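Local coordinates for protein glutathione reductase (Bartonella henselae, PDB 3O0H) that probably reduces glutathione disulfide to two molecules of glutathione, using electrons from NADPH passed through a bound FAD and a redox-active disulfide, at residues L227-A241 and V365-E378. Residues are numbered along the deposited sequence; the frame is centred on the assembly and turned at random.
Sequences LRNFDYDLRQLLNDA and VFSQPEIGTVGLSE
With its carboxylate carbon anti to the backbone N (chi1 179°), D231 reaches past the start of its own helix to E378, while I371, its CG1 anti to the carbonyl carbon (chi1 -77°), extends CD1 to meet L227 CD1 tip to tip at 3.5 Å. D231 serves two helix starts at once. As N-cap of helix 232-245 it accepts the backbone N-H of D233 on OD1, through a bent bond; its OD2 accepts the N-H of E378, the first residue of helix 378-384, with N to OD2 2.8 Å and an almost straight 178°. A short, twin-oxygen aspartate suits this double task. The carboxylate OD2 of D233 and OE1 of E378 come within 4.0 Å, a closeness probably made tolerable by K412, which forms salt bridges to D231, D233 and E378. A water joins the N of D231 to OG1 of T373, a hydroxyl also hydrogen-bonded to H426. In this pyridine nucleotide-disulphide oxidoreductase, the contact joins a helix flanking the four-stranded parallel sheet, whose GxGxxG sequence is consistent with a Rossmann-type NADPH-binding domain, to the dimerisation domain's antiparallel sheet; the axes of 232-241 and 371-375 run nearly antiparallel, 10.0 Å apart at their closest. Between the polar end and P369 the contact is mainly apolar, with L234 setting CD1 against T373 CB and I371 CG2. The ring of F230 lies obliquely against V365, its CE2 3.5 Å from V365 CG2, and also meets the methyl of T373, whose residue type offers carbon to the ring and oxygen to the water. L238 forks over the turn: CD2 meets S367 CB and I371 CD1, CD1 leans on P369, 3.8 Å from its CD. A241, with just a methyl, fits against this cis-proline's ring, A241 CB lying 3.5 Å from P369 CD.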
ATOM      1  N   LEU B 227      19.291  -8.322 -10.951  1.00 12.91           N
ATOM      2  CA  LEU B 227      19.076  -6.912 -10.577  1.00 12.39           C
ATOM      3  C   LEU B 227      20.318  -6.171 -10.072  1.00 14.91           C
ATOM      4  O   LEU B 227      20.378  -5.614  -8.959  1.00 13.60           O
ATOM      5  CB  LEU B 227      17.915  -6.828  -9.576  1.00 11.84           C
ATOM      6  CG  LEU B 227      16.572  -7.344 -10.070  1.00 11.97           C
ATOM      7  CD1 LEU B 227      15.515  -7.254  -8.994  1.00 16.62           C
ATOM      8  CD2 LEU B 227      16.140  -6.555 -11.283  1.00 12.70           C
ATOM      9  N   ARG B 228      21.343  -6.133 -10.931  1.00 16.66           N
ATOM     10  CA  ARG B 228      22.518  -5.315 -10.715  1.00 19.33           C
ATOM     11  C   ARG B 228      22.036  -3.881 -10.420  1.00 19.41           C
ATOM     12  O   ARG B 228      21.070  -3.452 -11.007  1.00 18.31           O
ATOM     13  CB  ARG B 228      23.324  -5.271 -12.021  1.00 20.87           C
ATOM     14  CG  ARG B 228      24.771  -5.608 -11.914  1.00 29.06           C
ATOM     15  CD  ARG B 228      25.469  -5.387 -13.261  1.00 36.73           C
ATOM     16  NE  ARG B 228      25.095  -6.355 -14.312  1.00 41.18           N
ATOM     17  CZ  ARG B 228      25.832  -7.413 -14.703  1.00 46.12           C
ATOM     18  NH1 ARG B 228      26.985  -7.722 -14.109  1.00 48.90           N
ATOM     19  NH2 ARG B 228      25.410  -8.183 -15.711  1.00 46.89           N
ATOM     20  N   ASN B 229      22.688  -3.187  -9.508  1.00 20.22           N
ATOM     21  CA  ASN B 229      22.372  -1.770  -9.147  1.00 23.26           C
ATOM     22  C   ASN B 229      21.179  -1.546  -8.182  1.00 22.41           C
ATOM     23  O   ASN B 229      20.896  -0.388  -7.787  1.00 25.10           O
ATOM     24  CB  ASN B 229      22.192  -0.880 -10.397  1.00 24.76           C
ATOM     25  CG  ASN B 229      23.427  -0.876 -11.281  1.00 26.91           C
ATOM     26  OD1 ASN B 229      23.343  -1.146 -12.470  1.00 31.96           O
ATOM     27  ND2 ASN B 229      24.565  -0.592 -10.694  1.00 26.44           N
ATOM     28  N   PHE B 230      20.512  -2.621  -7.789  1.00 18.77           N
ATOM     29  CA  PHE B 230      19.548  -2.560  -6.682  1.00 16.96           C
ATOM     30  C   PHE B 230      20.255  -2.934  -5.383  1.00 17.22           C
ATOM     31  O   PHE B 230      21.309  -3.580  -5.403  1.00 17.33           O
ATOM     32  CB  PHE B 230      18.402  -3.533  -6.918  1.00 15.61           C
ATOM     33  CG  PHE B 230      17.455  -3.108  -7.969  1.00 14.17           C
ATOM     34  CD1 PHE B 230      17.828  -3.150  -9.304  1.00 16.45           C
ATOM     35  CD2 PHE B 230      16.201  -2.606  -7.647  1.00 17.48           C
ATOM     36  CE1 PHE B 230      16.980  -2.743 -10.273  1.00 14.49           C
ATOM     37  CE2 PHE B 230      15.327  -2.209  -8.650  1.00 16.13           C
ATOM     38  CZ  PHE B 230      15.723  -2.293  -9.965  1.00 16.19           C
ATOM     39  N   ASP B 231      19.706  -2.511  -4.247  1.00 16.02           N
ATOM     40  CA  ASP B 231      20.249  -2.901  -2.955  1.00 15.45           C
ATOM     41  C   ASP B 231      20.420  -4.444  -2.875  1.00 14.08           C
ATOM     42  O   ASP B 231      19.575  -5.189  -3.324  1.00 11.84           O
ATOM     43  CB  ASP B 231      19.342  -2.343  -1.846  1.00 16.19           C
ATOM     44  CG  ASP B 231      19.805  -2.716  -0.435  1.00 17.04           C
ATOM     45  OD1 ASP B 231      19.543  -3.874  -0.058  1.00 18.33           O
ATOM     46  OD2 ASP B 231      20.382  -1.861   0.254  1.00 16.91           O
ATOM     47  N   TYR B 232      21.541  -4.893  -2.318  1.00 15.30           N
ATOM     48  CA  TYR B 232      21.885  -6.338  -2.311  1.00 16.32           C
ATOM     49  C   TYR B 232      20.787  -7.189  -1.669  1.00 15.31           C
ATOM     50  O   TYR B 232      20.462  -8.258  -2.171  1.00 14.93           O
ATOM     51  CB  TYR B 232      23.225  -6.602  -1.631  1.00 19.07           C
ATOM     52  CG  TYR B 232      23.421  -8.085  -1.278  1.00 25.26           C
ATOM     53  CD1 TYR B 232      23.892  -8.999  -2.205  1.00 28.08           C
ATOM     54  CD2 TYR B 232      23.100  -8.555   0.003  1.00 31.67           C
ATOM     55  CE1 TYR B 232      24.052 -10.352  -1.878  1.00 30.74           C
ATOM     56  CE2 TYR B 232      23.284  -9.905   0.359  1.00 34.97           C
ATOM     57  CZ  TYR B 232      23.738 -10.811  -0.588  1.00 34.89           C
ATOM     58  OH  TYR B 232      23.894 -12.159  -0.198  1.00 35.29           O
ATOM     59  N   ASP B 233      20.184  -6.728  -0.568  1.00 16.15           N
ATOM     60  CA  ASP B 233      19.113  -7.529   0.068  1.00 15.18           C
ATOM     61  C   ASP B 233      17.967  -7.763  -0.924  1.00 14.65           C
ATOM     62  O   ASP B 233      17.399  -8.854  -0.987  1.00 14.66           O
ATOM     63  CB  ASP B 233      18.556  -6.852   1.314  1.00 15.98           C
ATOM     64  CG  ASP B 233      19.393  -7.072   2.539  1.00 19.15           C
ATOM     65  OD1 ASP B 233      19.876  -8.197   2.759  1.00 20.84           O
ATOM     66  OD2 ASP B 233      19.511  -6.132   3.332  1.00 19.87           O
ATOM     67  N   LEU B 234      17.577  -6.744  -1.698  1.00 13.74           N
ATOM     68  CA  LEU B 234      16.514  -6.956  -2.698  1.00 12.02           C
ATOM     69  C   LEU B 234      16.892  -8.006  -3.745  1.00 11.70           C
ATOM     70  O   LEU B 234      16.066  -8.822  -4.186  1.00  9.82           O
ATOM     71  CB  LEU B 234      16.162  -5.652  -3.410  1.00 12.23           C
ATOM     72  CG  LEU B 234      15.767  -4.500  -2.485  1.00 15.25           C
ATOM     73  CD1 LEU B 234      15.838  -3.136  -3.278  1.00 13.43           C
ATOM     74  CD2 LEU B 234      14.399  -4.756  -1.787  1.00 15.55           C
ATOM     75  N   ARG B 235      18.141  -7.968  -4.167  1.00 11.39           N
ATOM     76  CA  ARG B 235      18.590  -8.889  -5.192  1.00 11.22           C
ATOM     77  C   ARG B 235      18.569 -10.298  -4.621  1.00 12.13           C
ATOM     78  O   ARG B 235      18.072 -11.261  -5.261  1.00 11.99           O
ATOM     79  CB  ARG B 235      20.005  -8.524  -5.618  1.00 12.22           C
ATOM     80  CG  ARG B 235      20.146  -7.117  -6.220  1.00 11.22           C
ATOM     81  CD  ARG B 235      21.600  -6.801  -6.495  1.00 14.01           C
ATOM     82  NE  ARG B 235      22.205  -7.553  -7.595  1.00 14.38           N
ATOM     83  CZ  ARG B 235      23.518  -7.520  -7.876  1.00 16.22           C
ATOM     84  NH1 ARG B 235      24.355  -6.763  -7.187  1.00 17.01           N
ATOM     85  NH2 ARG B 235      24.004  -8.217  -8.885  1.00 17.65           N
ATOM     86  N   GLN B 236      19.115 -10.427  -3.413  1.00 12.62           N
ATOM     87  CA  GLN B 236      19.313 -11.754  -2.852  1.00 14.33           C
ATOM     88  C   GLN B 236      17.983 -12.357  -2.469  1.00 13.52           C
ATOM     89  O   GLN B 236      17.727 -13.513  -2.796  1.00 12.97           O
ATOM     90  CB  GLN B 236      20.265 -11.726  -1.667  1.00 15.32           C
ATOM     91  CG  GLN B 236      20.590 -13.138  -1.116  1.00 18.28           C
ATOM     92  CD  GLN B 236      21.514 -13.868  -2.057  1.00 19.81           C
ATOM     93  OE1 GLN B 236      22.653 -13.442  -2.245  1.00 21.11           O
ATOM     94  NE2 GLN B 236      21.010 -14.945  -2.715  1.00 14.34           N
ATOM     95  N   LEU B 237      17.131 -11.584  -1.790  1.00 13.52           N
ATOM     96  CA  LEU B 237      15.834 -12.138  -1.356  1.00 14.42           C
ATOM     97  C   LEU B 237      14.982 -12.554  -2.540  1.00 13.68           C
ATOM     98  O   LEU B 237      14.282 -13.602  -2.479  1.00 13.81           O
ATOM     99  CB  LEU B 237      15.062 -11.159  -0.472  1.00 14.59           C
ATOM    100  CG  LEU B 237      15.631 -10.859   0.912  1.00 17.60           C
ATOM    101  CD1 LEU B 237      14.976  -9.568   1.529  1.00 19.10           C
ATOM    102  CD2 LEU B 237      15.408 -12.039   1.802  1.00 19.99           C
ATOM    103  N   LEU B 238      14.990 -11.748  -3.612  1.00 13.04           N
ATOM    104  CA  LEU B 238      14.211 -12.114  -4.799  1.00 12.40           C
ATOM    105  C   LEU B 238      14.770 -13.398  -5.436  1.00 12.11           C
ATOM    106  O   LEU B 238      14.022 -14.353  -5.717  1.00 11.87           O
ATOM    107  CB  LEU B 238      14.150 -10.986  -5.839  1.00 12.06           C
ATOM    108  CG  LEU B 238      13.397 -11.334  -7.121  1.00 11.36           C
ATOM    109  CD1 LEU B 238      11.950 -11.765  -6.828  1.00 13.00           C
ATOM    110  CD2 LEU B 238      13.412 -10.104  -8.129  1.00 11.54           C
ATOM    111  N   ASN B 239      16.086 -13.428  -5.617  1.00 12.06           N
ATOM    112  CA  ASN B 239      16.732 -14.603  -6.217  1.00 12.12           C
ATOM    113  C   ASN B 239      16.293 -15.845  -5.471  1.00 12.89           C
ATOM    114  O   ASN B 239      15.900 -16.828  -6.070  1.00 13.16           O
ATOM    115  CB  ASN B 239      18.252 -14.502  -6.125  1.00 13.23           C
ATOM    116  CG  ASN B 239      18.935 -15.785  -6.569  1.00 12.79           C
ATOM    117  OD1 ASN B 239      19.139 -15.999  -7.765  1.00 15.04           O
ATOM    118  ND2 ASN B 239      19.260 -16.644  -5.610  1.00 12.76           N
ATOM    119  N   ASP B 240      16.376 -15.790  -4.141  1.00 13.31           N
ATOM    120  CA  ASP B 240      16.150 -16.955  -3.338  1.00 14.10           C
ATOM    121  C   ASP B 240      14.661 -17.392  -3.380  1.00 13.67           C
ATOM    122  O   ASP B 240      14.345 -18.589  -3.369  1.00 13.07           O
ATOM    123  CB  ASP B 240      16.617 -16.722  -1.921  1.00 14.30           C
ATOM    124  CG  ASP B 240      18.118 -16.497  -1.808  1.00 14.77           C
ATOM    125  OD1 ASP B 240      18.904 -16.701  -2.752  1.00 12.70           O
ATOM    126  OD2 ASP B 240      18.512 -16.135  -0.692  1.00 17.80           O
ATOM    127  N   ALA B 241      13.742 -16.438  -3.429  1.00 13.11           N
ATOM    128  CA  ALA B 241      12.318 -16.782  -3.527  1.00 12.70           C
ATOM    129  C   ALA B 241      11.989 -17.410  -4.894  1.00 13.48           C
ATOM    130  O   ALA B 241      11.094 -18.289  -5.008  1.00 14.94           O
ATOM    131  CB  ALA B 241      11.461 -15.529  -3.291  1.00 11.73           C
ATOM    132  N   VAL B 365       9.804  -2.895  -9.041  1.00 11.14           N
ATOM    133  CA  VAL B 365       9.895  -4.038  -9.948  1.00 11.48           C
ATOM    134  C   VAL B 365       8.734  -4.954  -9.626  1.00 11.77           C
ATOM    135  O   VAL B 365       8.592  -5.322  -8.465  1.00 11.52           O
ATOM    136  CB  VAL B 365      11.208  -4.811  -9.744  1.00 12.26           C
ATOM    137  CG1 VAL B 365      11.328  -5.942 -10.768  1.00 11.01           C
ATOM    138  CG2 VAL B 365      12.425  -3.841  -9.803  1.00 12.88           C
ATOM    139  N   PHE B 366       7.884  -5.267 -10.614  1.00 10.71           N
ATOM    140  CA  PHE B 366       6.749  -6.149 -10.399  1.00 11.81           C
ATOM    141  C   PHE B 366       7.131  -7.597 -10.609  1.00 11.70           C
ATOM    142  O   PHE B 366       6.501  -8.373 -11.354  1.00 11.38           O
ATOM    143  CB  PHE B 366       5.544  -5.691 -11.204  1.00 12.65           C
ATOM    144  CG  PHE B 366       5.014  -4.388 -10.680  1.00 13.91           C
ATOM    145  CD1 PHE B 366       5.392  -3.184 -11.251  1.00 15.21           C
ATOM    146  CD2 PHE B 366       4.239  -4.377  -9.515  1.00 17.78           C
ATOM    147  CE1 PHE B 366       4.929  -1.965 -10.720  1.00 13.52           C
ATOM    148  CE2 PHE B 366       3.782  -3.163  -8.972  1.00 19.77           C
ATOM    149  CZ  PHE B 366       4.123  -1.975  -9.583  1.00 15.84           C
ATOM    150  N   SER B 367       8.197  -7.923  -9.915  1.00 10.64           N
ATOM    151  CA  SER B 367       8.584  -9.284  -9.665  1.00 12.00           C
ATOM    152  C   SER B 367       7.624  -9.881  -8.622  1.00 12.10           C
ATOM    153  O   SER B 367       6.719  -9.195  -8.089  1.00 11.50           O
ATOM    154  CB  SER B 367      10.049  -9.302  -9.168  1.00 11.45           C
ATOM    155  OG  SER B 367      10.251  -8.341  -8.157  1.00 11.23           O
ATOM    156  N   GLN B 368       7.805 -11.160  -8.339  1.00 11.90           N
ATOM    157  CA  GLN B 368       7.073 -11.830  -7.275  1.00 12.93           C
ATOM    158  C   GLN B 368       8.075 -12.634  -6.453  1.00 13.79           C
ATOM    159  O   GLN B 368       8.573 -13.629  -6.922  1.00 13.31           O
ATOM    160  CB  GLN B 368       5.979 -12.727  -7.826  1.00 13.52           C
ATOM    161  CG  GLN B 368       5.000 -11.934  -8.767  1.00 14.18           C
ATOM    162  CD  GLN B 368       4.055 -12.825  -9.558  1.00 12.89           C
ATOM    163  OE1 GLN B 368       4.032 -12.824 -10.811  1.00 18.70           O
ATOM    164  NE2 GLN B 368       3.298 -13.590  -8.854  1.00 12.46           N
ATOM    165  N   PRO B 369       8.403 -12.162  -5.258  1.00 13.91           N
ATOM    166  CA  PRO B 369       7.914 -10.950  -4.592  1.00 13.16           C
ATOM    167  C   PRO B 369       8.300  -9.628  -5.274  1.00 13.10           C
ATOM    168  O   PRO B 369       9.313  -9.563  -5.965  1.00 12.39           O
ATOM    169  CB  PRO B 369       8.547 -11.021  -3.186  1.00 13.91           C
ATOM    170  CG  PRO B 369       9.627 -12.062  -3.289  1.00 15.88           C
ATOM    171  CD  PRO B 369       9.325 -12.955  -4.413  1.00 14.53           C
ATOM    172  N   GLU B 370       7.412  -8.647  -5.090  1.00 12.87           N
ATOM    173  CA  GLU B 370       7.523  -7.306  -5.588  1.00 12.76           C
ATOM    174  C   GLU B 370       8.599  -6.539  -4.832  1.00 11.08           C
ATOM    175  O   GLU B 370       8.899  -6.818  -3.657  1.00 10.45           O
ATOM    176  CB  GLU B 370       6.186  -6.556  -5.412  1.00 12.86           C
ATOM    177  CG  GLU B 370       4.999  -7.149  -6.108  1.00 15.03           C
ATOM    178  CD  GLU B 370       3.696  -6.613  -5.512  1.00 18.29           C
ATOM    179  OE1 GLU B 370       3.332  -5.467  -5.887  1.00 18.35           O
ATOM    180  OE2 GLU B 370       3.090  -7.338  -4.671  1.00 18.78           O
ATOM    181  N   ILE B 371       9.174  -5.566  -5.533  1.00 11.07           N
ATOM    182  CA  ILE B 371      10.219  -4.716  -5.002  1.00 10.47           C
ATOM    183  C   ILE B 371       9.823  -3.230  -5.170  1.00 10.28           C
ATOM    184  O   ILE B 371       9.244  -2.839  -6.202  1.00 10.32           O
ATOM    185  CB  ILE B 371      11.542  -4.965  -5.758  1.00 11.04           C
ATOM    186  CG1 ILE B 371      12.189  -6.254  -5.279  1.00  9.47           C
ATOM    187  CG2 ILE B 371      12.557  -3.806  -5.563  1.00 10.78           C
ATOM    188  CD1 ILE B 371      13.358  -6.737  -6.231  1.00 10.55           C
ATOM    189  N   GLY B 372      10.148  -2.449  -4.154  1.00 11.11           N
ATOM    190  CA  GLY B 372      10.135  -0.997  -4.199  1.00  9.93           C
ATOM    191  C   GLY B 372      11.410  -0.449  -3.590  1.00 11.38           C
ATOM    192  O   GLY B 372      11.938  -0.964  -2.568  1.00 10.19           O
ATOM    193  N   THR B 373      11.937   0.621  -4.190  1.00 10.21           N
ATOM    194  CA  THR B 373      13.210   1.171  -3.736  1.00 10.77           C
ATOM    195  C   THR B 373      13.314   2.675  -4.064  1.00 10.23           C
ATOM    196  O   THR B 373      12.839   3.129  -5.104  1.00 11.29           O
ATOM    197  CB  THR B 373      14.393   0.395  -4.355  1.00 11.26           C
ATOM    198  OG1 THR B 373      15.650   0.837  -3.783  1.00 11.90           O
ATOM    199  CG2 THR B 373      14.391   0.524  -5.892  1.00 11.27           C
ATOM    200  N   VAL B 374      13.877   3.412  -3.143  1.00 11.44           N
ATOM    201  CA  VAL B 374      14.133   4.855  -3.318  1.00 11.45           C
ATOM    202  C   VAL B 374      15.403   5.215  -2.604  1.00 11.86           C
ATOM    203  O   VAL B 374      15.678   4.728  -1.522  1.00 11.07           O
ATOM    204  CB  VAL B 374      12.904   5.719  -2.816  1.00 12.42           C
ATOM    205  CG1 VAL B 374      12.514   5.399  -1.410  1.00 12.13           C
ATOM    206  CG2 VAL B 374      13.131   7.210  -2.986  1.00 12.81           C
ATOM    207  N   GLY B 375      16.191   6.077  -3.213  1.00 13.42           N
ATOM    208  CA  GLY B 375      17.440   6.527  -2.601  1.00 13.60           C
ATOM    209  C   GLY B 375      18.525   5.470  -2.581  1.00 14.27           C
ATOM    210  O   GLY B 375      18.526   4.555  -3.396  1.00 14.58           O
ATOM    211  N   LEU B 376      19.444   5.612  -1.641  1.00 14.57           N
ATOM    212  CA  LEU B 376      20.687   4.861  -1.675  1.00 16.04           C
ATOM    213  C   LEU B 376      20.570   3.460  -1.100  1.00 16.14           C
ATOM    214  O   LEU B 376      20.058   3.264   0.009  1.00 15.31           O
ATOM    215  CB  LEU B 376      21.756   5.589  -0.903  1.00 17.92           C
ATOM    216  CG  LEU B 376      22.152   6.974  -1.443  1.00 19.93           C
ATOM    217  CD1 LEU B 376      23.102   7.591  -0.484  1.00 22.97           C
ATOM    218  CD2 LEU B 376      22.736   6.908  -2.906  1.00 20.75           C
ATOM    219  N   SER B 377      21.093   2.501  -1.858  1.00 16.49           N
ATOM    220  CA  SER B 377      21.394   1.161  -1.302  1.00 15.78           C
ATOM    221  C   SER B 377      22.296   1.252  -0.091  1.00 17.67           C
ATOM    222  O   SER B 377      23.055   2.210   0.121  1.00 18.00           O
ATOM    223  CB  SER B 377      22.081   0.292  -2.354  1.00 15.45           C
ATOM    224  OG  SER B 377      23.395   0.808  -2.611  1.00 15.66           O
ATOM    225  N   GLU B 378      22.222   0.226   0.726  1.00 17.83           N
ATOM    226  CA  GLU B 378      23.073   0.121   1.867  1.00 19.68           C
ATOM    227  C   GLU B 378      24.560   0.308   1.501  1.00 21.47           C
ATOM    228  O   GLU B 378      25.295   1.078   2.145  1.00 21.07           O
ATOM    229  CB  GLU B 378      22.786  -1.235   2.545  1.00 19.63           C
ATOM    230  CG  GLU B 378      23.679  -1.536   3.677  1.00 21.12           C
ATOM    231  CD  GLU B 378      23.168  -2.652   4.587  1.00 20.27           C
ATOM    232  OE1 GLU B 378      22.032  -3.161   4.431  1.00 19.85           O
ATOM    233  OE2 GLU B 378      23.922  -2.981   5.496  1.00 24.44           O
TER
HETATM  234  O   HOH W   1      17.937  -0.341  -4.739  1.00  3.79           O